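Local coordinates for protein aminotransferase (Paracoccus denitrificans, PDB 4GRX) that probably transfers amino groups from omega-amine donors to keto acceptors, using pyridoxal phosphate held as a Schiff base on a lysine, as a class III transaminase, at residues Lys85-Arg90 with Ser102-Met107; Arg158-His163 with Trp197-Glu202. All blocks are in the same frame, centred on the assembly; numbering follows the deposited sequence.

Contact 1 of 2, residues Lys85-Arg90 with Ser102-Met107; sequences KAQYDR and SDQTVM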
loop_
_atom_site.group_PDB
_atom_site.type_symbol
_atom_site.label_atom_id
_atom_site.label_comp_id
_atom_site.label_asym_id
_atom_site.label_seq_id
_atom_site.Cartn_x
_atom_site.Cartn_y
_atom_site.Cartn_z
ATOM N N LYS A 85 18.049 5.413 -12.026
ATOM C CA LYS A 85 18.083 5.362 -13.483
ATOM C C LYS A 85 18.759 4.089 -14.000
ATOM O O LYS A 85 18.291 3.479 -14.964
ATOM C CB LYS A 85 18.761 6.608 -14.046
ATOM C CG LYS A 85 18.010 7.903 -13.772
ATOM C CD LYS A 85 18.491 9.047 -14.656
ATOM C CE LYS A 85 19.887 9.517 -14.283
ATOM N NZ LYS A 85 20.348 10.604 -15.188
ATOM N N ALA A 86 19.846 3.692 -13.340
ATOM C CA ALA A 86 20.577 2.469 -13.678
ATOM C C ALA A 86 19.678 1.247 -13.591
ATOM O O ALA A 86 19.725 0.384 -14.466
ATOM C CB ALA A 86 21.806 2.298 -12.789
ATOM N N GLN A 87 18.843 1.184 -12.553
ATOM C CA GLN A 87 17.945 0.050 -12.409
ATOM C C GLN A 87 16.822 0.028 -13.430
ATOM O O GLN A 87 16.379 -1.043 -13.848
ATOM C CB GLN A 87 17.389 -0.077 -10.995
ATOM C CG GLN A 87 16.681 -1.417 -10.768
ATOM C CD GLN A 87 17.604 -2.618 -10.931
ATOM O OE1 GLN A 87 17.294 -3.583 -11.650
ATOM N NE2 GLN A 87 18.761 -2.559 -10.269
ATOM N N TYR A 88 16.363 1.199 -13.847
ATOM C CA TYR A 88 15.425 1.253 -14.965
ATOM C C TYR A 88 16.047 0.814 -16.304
ATOM O O TYR A 88 15.364 0.224 -17.146
ATOM C CB TYR A 88 14.763 2.627 -15.066
ATOM C CG TYR A 88 13.573 2.749 -14.162
ATOM C CD1 TYR A 88 12.366 2.134 -14.492
ATOM C CD2 TYR A 88 13.652 3.445 -12.960
ATOM C CE1 TYR A 88 11.261 2.234 -13.660
ATOM C CE2 TYR A 88 12.553 3.546 -12.120
ATOM C CZ TYR A 88 11.358 2.941 -12.475
ATOM O OH TYR A 88 10.246 3.027 -11.659
ATOM N N ASP A 89 17.341 1.088 -16.481
ATOM C CA ASP A 89 18.086 0.646 -17.666
ATOM C C ASP A 89 18.190 -0.856 -17.682
ATOM O O ASP A 89 18.253 -1.464 -18.738
ATOM C CB ASP A 89 19.508 1.215 -17.665
ATOM C CG ASP A 89 19.565 2.655 -18.117
ATOM O OD1 ASP A 89 18.824 3.015 -19.060
ATOM O OD2 ASP A 89 20.359 3.431 -17.533
ATOM N N ARG A 90 18.204 -1.442 -16.495
ATOM C CA ARG A 90 18.566 -2.836 -16.314
ATOM C C ARG A 90 17.321 -3.727 -16.291
ATOM O O ARG A 90 17.256 -4.736 -17.004
ATOM C CB ARG A 90 19.381 -2.960 -15.018
ATOM C CG ARG A 90 20.056 -4.289 -14.775
ATOM C CD ARG A 90 20.571 -4.367 -13.341
ATOM N NE ARG A 90 20.822 -5.749 -12.919
ATOM C CZ ARG A 90 21.822 -6.510 -13.365
ATOM N NH1 ARG A 90 22.673 -6.041 -14.264
ATOM N NH2 ARG A 90 21.962 -7.750 -12.923
ATOM N N SER A 102 13.445 -10.733 -8.303
ATOM C CA SER A 102 14.623 -10.116 -8.897
ATOM C C SER A 102 15.880 -10.420 -8.068
ATOM O O SER A 102 15.782 -10.781 -6.889
ATOM C CB SER A 102 14.421 -8.603 -9.106
ATOM O OG SER A 102 14.220 -7.904 -7.890
ATOM N N ASP A 103 17.051 -10.315 -8.700
ATOM C CA ASP A 103 18.336 -10.381 -7.982
ATOM C C ASP A 103 18.409 -9.306 -6.887
ATOM O O ASP A 103 18.921 -9.532 -5.782
ATOM C CB ASP A 103 19.542 -10.288 -8.957
ATOM C CG ASP A 103 19.447 -9.116 -9.980
ATOM O OD1 ASP A 103 18.436 -8.370 -10.051
ATOM O OD2 ASP A 103 20.425 -8.955 -10.748
ATOM N N GLN A 104 17.838 -8.154 -7.215
ATOM C CA GLN A 104 17.926 -6.963 -6.415
ATOM C C GLN A 104 17.181 -7.155 -5.088
ATOM O O GLN A 104 17.611 -6.648 -4.040
ATOM C CB GLN A 104 17.348 -5.811 -7.232
ATOM C CG GLN A 104 18.153 -4.529 -7.185
ATOM C CD GLN A 104 19.496 -4.618 -7.878
ATOM O OE1 GLN A 104 19.661 -5.319 -8.882
ATOM N NE2 GLN A 104 20.467 -3.886 -7.347
ATOM N N THR A 105 16.078 -7.909 -5.148
ATOM C CA THR A 105 15.300 -8.329 -3.973
ATOM C C THR A 105 16.163 -9.193 -3.053
ATOM O O THR A 105 16.373 -8.859 -1.890
ATOM C CB THR A 105 14.012 -9.108 -4.376
ATOM O OG1 THR A 105 13.442 -8.553 -5.577
ATOM C CG2 THR A 105 12.963 -9.069 -3.258
ATOM N N VAL A 106 16.685 -10.286 -3.594
ATOM C CA VAL A 106 17.561 -11.179 -2.846
ATOM C C VAL A 106 18.677 -10.386 -2.159
ATOM O O VAL A 106 19.091 -10.717 -1.042
ATOM C CB VAL A 106 18.143 -12.300 -3.743
ATOM C CG1 VAL A 106 18.961 -13.283 -2.922
ATOM C CG2 VAL A 106 17.033 -13.039 -4.483
ATOM N N MET A 107 19.138 -9.323 -2.812
ATOM C CA MET A 107 20.199 -8.489 -2.255
ATOM C C MET A 107 19.767 -7.662 -1.041
ATOM O O MET A 107 20.409 -7.707 0.014
ATOM C CB MET A 107 20.813 -7.603 -3.339
ATOM C CG MET A 107 21.882 -8.293 -4.180
ATOM S SD MET A 107 22.256 -7.294 -5.634
ATOM C CE MET A 107 23.656 -8.200 -6.321
#

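Contact 2 of 2, residues Arg158-His163 with Trp197-Glu202; sequences RWNAYH and WRYGEE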
loop_
_atom_site.group_PDB
_atom_site.type_symbol
_atom_site.label_atom_id
_atom_site.label_comp_id
_atom_site.label_asym_id
_atom_site.label_seq_id
_atom_site.Cartn_x
_atom_site.Cartn_y
_atom_site.Cartn_z
ATOM N N ARG A 158 -0.262 2.598 21.569
ATOM C CA ARG A 158 -0.389 3.721 22.517
ATOM C C ARG A 158 -1.193 4.878 21.955
ATOM O O ARG A 158 -1.157 5.144 20.754
ATOM C CB ARG A 158 0.973 4.277 22.955
ATOM C CG ARG A 158 1.763 3.468 23.966
ATOM C CD ARG A 158 2.637 2.439 23.285
ATOM N NE ARG A 158 3.402 2.995 22.169
ATOM C CZ ARG A 158 4.587 3.594 22.290
ATOM N NH1 ARG A 158 5.154 3.746 23.482
ATOM N NH2 ARG A 158 5.211 4.048 21.210
ATOM N N TRP A 159 -1.881 5.589 22.844
ATOM C CA TRP A 159 -2.470 6.850 22.490
ATOM C C TRP A 159 -1.395 7.729 21.887
ATOM O O TRP A 159 -0.227 7.638 22.262
ATOM C CB TRP A 159 -3.168 7.495 23.690
ATOM C CG TRP A 159 -4.095 8.602 23.243
ATOM C CD1 TRP A 159 -3.989 9.966 23.522
ATOM C CD2 TRP A 159 -5.252 8.489 22.339
ATOM N NE1 TRP A 159 -4.987 10.664 22.904
ATOM C CE2 TRP A 159 -5.778 9.847 22.178
ATOM C CE3 TRP A 159 -5.886 7.439 21.687
ATOM C CZ2 TRP A 159 -6.883 10.121 21.385
ATOM C CZ3 TRP A 159 -7.002 7.724 20.895
ATOM C CH2 TRP A 159 -7.492 9.035 20.755
ATOM N N ASN A 160 -1.773 8.540 20.901
ATOM C CA ASN A 160 -0.835 9.326 20.089
ATOM C C ASN A 160 0.027 8.496 19.135
ATOM O O ASN A 160 0.814 9.064 18.382
ATOM C CB ASN A 160 0.046 10.245 20.948
ATOM C CG ASN A 160 -0.746 11.315 21.689
ATOM O OD1 ASN A 160 -1.721 11.866 21.175
ATOM N ND2 ASN A 160 -0.309 11.633 22.904
ATOM N N ALA A 161 -0.090 7.168 19.144
ATOM C CA ALA A 161 0.683 6.363 18.188
ATOM C C ALA A 161 0.226 6.644 16.757
ATOM O O ALA A 161 -0.940 7.006 16.507
ATOM C CB ALA A 161 0.553 4.884 18.487
ATOM N N TYR A 162 1.134 6.497 15.806
ATOM C CA TYR A 162 0.702 6.537 14.422
ATOM C C TYR A 162 1.307 5.357 13.684
ATOM O O TYR A 162 2.523 5.246 13.572
ATOM C CB TYR A 162 1.070 7.871 13.763
ATOM C CG TYR A 162 0.540 8.007 12.341
ATOM C CD1 TYR A 162 -0.653 8.698 12.076
ATOM C CD2 TYR A 162 1.221 7.433 11.266
ATOM C CE1 TYR A 162 -1.141 8.811 10.787
ATOM C CE2 TYR A 162 0.742 7.548 9.976
ATOM C CZ TYR A 162 -0.433 8.234 9.748
ATOM O OH TYR A 162 -0.879 8.337 8.471
ATOM N N HIS A 163 0.451 4.469 13.203
ATOM C CA HIS A 163 0.923 3.283 12.510
ATOM C C HIS A 163 0.359 3.129 11.117
ATOM O O HIS A 163 0.746 2.207 10.397
ATOM C CB HIS A 163 0.684 2.037 13.352
ATOM C CG HIS A 163 1.354 2.074 14.706
ATOM N ND1 HIS A 163 2.661 1.763 14.884
ATOM C CD2 HIS A 163 0.839 2.373 15.980
ATOM C CE1 HIS A 163 2.974 1.875 16.202
ATOM N NE2 HIS A 163 1.853 2.241 16.872
ATOM N N TRP A 197 5.650 14.864 30.297
ATOM C CA TRP A 197 5.226 16.248 30.445
ATOM C C TRP A 197 3.730 16.393 30.356
ATOM O O TRP A 197 3.135 17.165 31.096
ATOM C CB TRP A 197 5.923 17.092 29.391
ATOM C CG TRP A 197 5.596 18.566 29.433
ATOM C CD1 TRP A 197 6.220 19.546 30.185
ATOM C CD2 TRP A 197 4.571 19.287 28.647
ATOM N NE1 TRP A 197 5.665 20.771 29.942
ATOM C CE2 TRP A 197 4.674 20.690 29.037
ATOM C CE3 TRP A 197 3.612 18.917 27.704
ATOM C CZ2 TRP A 197 3.847 21.668 28.501
ATOM C CZ3 TRP A 197 2.781 19.915 27.167
ATOM C CH2 TRP A 197 2.901 21.255 27.555
ATOM N N ARG A 198 3.098 15.654 29.452
ATOM C CA ARG A 198 1.654 15.756 29.298
ATOM C C ARG A 198 0.887 14.933 30.333
ATOM O O ARG A 198 -0.064 15.426 30.933
ATOM C CB ARG A 198 1.213 15.394 27.874
ATOM C CG ARG A 198 -0.301 15.408 27.666
ATOM C CD ARG A 198 -0.715 15.811 26.242
ATOM N NE ARG A 198 -0.755 17.271 26.109
ATOM C CZ ARG A 198 -0.092 17.974 25.187
ATOM N NH1 ARG A 198 0.658 17.360 24.255
ATOM N NH2 ARG A 198 -0.195 19.303 25.192
ATOM N N TYR A 199 1.307 13.694 30.557
ATOM C CA TYR A 199 0.452 12.748 31.274
ATOM C C TYR A 199 0.910 12.416 32.703
ATOM O O TYR A 199 0.212 11.700 33.432
ATOM C CB TYR A 199 0.197 11.486 30.421
ATOM C CG TYR A 199 -0.498 11.763 29.079
ATOM C CD1 TYR A 199 0.218 11.726 27.865
ATOM C CD2 TYR A 199 -1.866 12.066 29.019
ATOM C CE1 TYR A 199 -0.406 11.982 26.644
ATOM C CE2 TYR A 199 -2.503 12.319 27.805
ATOM C CZ TYR A 199 -1.771 12.280 26.620
ATOM O OH TYR A 199 -2.408 12.524 25.415
ATOM N N GLY A 200 2.065 12.950 33.102
ATOM C CA GLY A 200 2.575 12.771 34.466
ATOM C C GLY A 200 1.675 13.473 35.459
ATOM O O GLY A 200 1.152 14.540 35.160
ATOM N N GLU A 201 1.488 12.883 36.636
ATOM C CA GLU A 201 0.581 13.449 37.645
ATOM C C GLU A 201 1.210 14.440 38.636
ATOM O O GLU A 201 2.435 14.518 38.769
ATOM C CB GLU A 201 -0.154 12.341 38.388
ATOM C CG GLU A 201 -1.412 11.899 37.671
ATOM C CD GLU A 201 -1.889 10.526 38.107
ATOM O OE1 GLU A 201 -1.581 10.122 39.256
ATOM O OE2 GLU A 201 -2.571 9.851 37.297
ATOM N N GLU A 202 0.349 15.196 39.318
ATOM C CA GLU A 202 0.764 16.151 40.340
ATOM C C GLU A 202 1.774 15.474 41.257
ATOM O O GLU A 202 1.474 14.445 41.871
ATOM C CB GLU A 202 -0.447 16.645 41.142
ATOM C CG GLU A 202 -0.280 18.035 41.760
ATOM C CD GLU A 202 -1.210 18.302 42.955
ATOM O OE1 GLU A 202 -2.222 17.579 43.137
ATOM O OE2 GLU A 202 -0.927 19.248 43.734
#

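Contact 1 of 2, residues Lys85-Arg90 with Ser102-Met107
R90 reaches across to D103, where its NH2 meets OD2 at 2.9 Å in a salt bridge whose N-H...O angle is 167°. The two helices it ties together, 78-90 and 103-115, belong to the fold type I architecture of pyridoxal phosphate enzymes and are joined here by a pair of polar contacts. OD2 is met almost head-on along its C-O bond and sits in the guanidinium plane, at its edge, with the carboxylate turned nearly coplanar to it. A single N-H of R90 does the gripping, and Q104 OE1 lies farther off, 4.2 Å from R90 NE and oblique to the guanidinium. Beside the salt bridge the amides of Q87 and Q104 pass alongside one another, running in opposing senses, their planes about halfway between parallel and perpendicular, with Q87 NE2 3.2 Å from Q104 OE1.

What puts R90 there is its chain: CG swings anti to the main-chain nitrogen (chi1 -170°), and the rest runs extended as far as NE. The axes of segments 85-90 and 103-107 are still 13.6 Å apart at closest approach and run at 137°, so the ends of the side chains meet while the backbones stay well apart. D103 opens its own helix directly after the N-cap, S102. A343 of helix 339-354 touches both Q87 and Q104. The same end of helix 78-90 meets the second subunit: D89 OD1 forms a salt bridge with K85 NZ of that subunit, and Y88 OH hydrogen-bonds to F303 O of that same chain.

Contact 2 of 2, residues Arg158-His163 with Trp197-Glu202
N160 and Y199 each carry their CG anti to the carbonyl carbon (chi1 -64° and -60°), and these settings bring the asparagine amide and the phenol toward each other across the gap. N160 sits in a type II beta turn, R158 to A161, at the end of strand 154-158 in the large mixed sheet of this fold type I enzyme; Y199 is the last residue of the short helix 196-199. N160 ND2 comes in at the edge of the tyrosine ring, near its plane, and gives a weak, bent hydrogen bond to Y199 OH: 3.4 Å, with an N-H...O angle of 139°. The same hydroxyl lies 3.6 Å from W159 CD1, in the indole plane, so it touches the five-membered ring along its edge and leaves the flat faces of the indole untouched by it. W159 CD1 and Y199 CZ are 4.5 Å apart, which makes the apolar part of the contact slight. One oxygen therefore meets two neighbouring residues of the turn.

The main chain of W159 bonds to L191 on the adjacent strand, while N160 and A161 bond to G174. R198 lays its CG over the centre of the Y199 ring, 3.5 Å above the plane. Beyond the turn the chain heads inward to the substrate pocket, where Y162 touches the bound delta-amino valeric acid. The guanidinium of R198 has W197 CZ3 over one face, and its NH2 forms a salt bridge with E394 OE2.

In the fold
Contact 1 is complete in sequence before contact 2 begins, and the two flank the centre of the chain. Their centres are about 42 Å apart, their nearest atoms about 22 Å, and they do not touch. They share no helix or strand, though all four segments fall within the class III aminotransferase range. Contact 1 joins helices 78-90 and 103-115 at the dimer interface, where both meet the second subunit. Contact 2 lies at the surface, tying helix 196-199 to the loop that leaves strand 154-158 of the seven-stranded sheet; that loop continues to the ligand pocket, so the pair marks a subunit boundary and the outskirts of the active site.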